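Local coordinates for protein allantoicase (Saccharomyces cerevisiae, PDB 1O59) that catalyses the hydrolysis of allantoate to (S)-ureidoglycolate and urea, a step in using purines as a secondary nitrogen source, at residues F153-G156 with R160-F163. Sequence-based numbering, arbitrary orientation.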
loop_
_atom_site.group_PDB
_atom_site.type_symbol
_atom_site.label_atom_id
_atom_site.label_comp_id
_atom_site.label_asym_id
_atom_site.label_seq_id
_atom_site.Cartn_x
_atom_site.Cartn_y
_atom_site.Cartn_z
ATOM N N PHE A 153 7.501 9.444 -19.519
ATOM C CA PHE A 153 7.632 8.184 -20.217
ATOM C C PHE A 153 6.350 7.797 -20.909
ATOM O O PHE A 153 5.258 8.132 -20.479
ATOM C CB PHE A 153 8.092 7.064 -19.270
ATOM C CG PHE A 153 7.086 6.701 -18.175
ATOM C CD1 PHE A 153 6.056 5.795 -18.418
ATOM C CD2 PHE A 153 7.210 7.237 -16.886
ATOM C CE1 PHE A 153 5.163 5.464 -17.409
ATOM C CE2 PHE A 153 6.349 6.906 -15.877
ATOM C CZ PHE A 153 5.312 6.016 -16.131
ATOM N N GLU A 154 6.528 7.049 -21.979
ATOM C CA GLU A 154 5.452 6.584 -22.835
ATOM C C GLU A 154 4.671 5.450 -22.180
ATOM O O GLU A 154 5.244 4.565 -21.561
ATOM C CB GLU A 154 6.048 6.102 -24.157
ATOM C CG GLU A 154 5.040 5.908 -25.268
ATOM C CD GLU A 154 5.703 5.685 -26.632
ATOM O OE1 GLU A 154 6.945 5.408 -26.679
ATOM O OE2 GLU A 154 4.993 5.809 -27.673
ATOM N N CYS A 155 3.350 5.504 -22.309
ATOM C CA CYS A 155 2.466 4.427 -21.880
ATOM C C CYS A 155 1.812 3.787 -23.087
ATOM O O CYS A 155 1.647 4.424 -24.126
ATOM C CB CYS A 155 1.355 4.989 -21.027
ATOM S SG CYS A 155 1.875 5.666 -19.471
ATOM N N GLY A 156 1.414 2.528 -22.924
ATOM C CA GLY A 156 0.630 1.810 -23.927
ATOM C C GLY A 156 -0.820 1.579 -23.532
ATOM O O GLY A 156 -1.216 1.854 -22.390
ATOM N N ARG A 160 -0.682 -2.570 -17.573
ATOM C CA ARG A 160 0.019 -2.181 -16.351
ATOM C C ARG A 160 1.463 -1.848 -16.683
ATOM O O ARG A 160 2.089 -2.516 -17.495
ATOM C CB ARG A 160 -0.035 -3.321 -15.334
ATOM C CG ARG A 160 -1.466 -3.750 -15.041
ATOM C CD ARG A 160 -1.613 -4.821 -14.016
ATOM N NE ARG A 160 -0.983 -4.433 -12.766
ATOM C CZ ARG A 160 -0.346 -5.269 -11.965
ATOM N NH1 ARG A 160 -0.250 -6.554 -12.251
ATOM N NH2 ARG A 160 0.197 -4.810 -10.857
ATOM N N HIS A 161 1.975 -0.790 -16.074
ATOM C CA HIS A 161 3.365 -0.436 -16.225
ATOM C C HIS A 161 3.923 -0.322 -14.827
ATOM O O HIS A 161 3.414 0.459 -14.012
ATOM C CB HIS A 161 3.556 0.896 -16.959
ATOM C CG HIS A 161 2.746 1.041 -18.209
ATOM N ND1 HIS A 161 1.391 1.303 -18.189
ATOM C CD2 HIS A 161 3.110 1.010 -19.515
ATOM C CE1 HIS A 161 0.954 1.412 -19.433
ATOM N NE2 HIS A 161 1.976 1.243 -20.256
ATOM N N LEU A 162 4.979 -1.089 -14.582
ATOM C CA LEU A 162 5.618 -1.211 -13.292
ATOM C C LEU A 162 6.999 -0.610 -13.422
ATOM O O LEU A 162 7.860 -1.121 -14.178
ATOM C CB LEU A 162 5.712 -2.690 -12.919
ATOM C CG LEU A 162 4.402 -3.488 -12.992
ATOM C CD1 LEU A 162 4.660 -4.938 -12.672
ATOM C CD2 LEU A 162 3.349 -2.922 -12.043
ATOM N N PHE A 163 7.212 0.489 -12.700
ATOM C CA PHE A 163 8.473 1.245 -12.806
ATOM C C PHE A 163 9.188 1.474 -11.452
ATOM O O PHE A 163 8.573 1.580 -10.370
ATOM C CB PHE A 163 8.266 2.574 -13.567
ATOM C CG PHE A 163 7.222 3.450 -12.961
ATOM C CD1 PHE A 163 5.889 3.344 -13.371
ATOM C CD2 PHE A 163 7.565 4.348 -11.940
ATOM C CE1 PHE A 163 4.899 4.142 -12.785
ATOM C CE2 PHE A 163 6.611 5.139 -11.325
ATOM C CZ PHE A 163 5.249 5.043 -11.749
#
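His161 receives the backbone N-H of Gly156 on NE2: Gly156 N lies 3.0 Å from His161 NE2, with a nearly straight N-H...N angle of 172° and the donor somewhat out of the ring plane. Because NE2 serves as acceptor and ND1 bonds to the carbonyl oxygen of Ile112, the imidazole is probably neutral with its proton on ND1, and bonds at both ring nitrogens set its flip. Cys155 covers one face, SG standing 4.5 Å from the ring centroid and 14° off the normal. With an alanine here, the Gly156 N-H and the Ile112 carbonyl would probably both lose the ring nitrogens that now pair with them, and the Cys155 sulfur the ring face on which it rests. Deeper in, Phe153 and Phe163 meet obliquely, planes at 51° and Phe153 CZ 3.9 Å from Phe163 CE1. CB of each already points to the other segment, and CG, set between backbone N and carbonyl carbon, brings the rings together; Phe15 adds an edge-to-face partner to Phe153. Strands 147-154 and 160-164, joined by a short link, belong to different antiparallel sheets bridged here by side chains: the two-sheet packing of a beta-sandwich, consistent with the galactose-binding-domain-like fold of the allantoicase repeat.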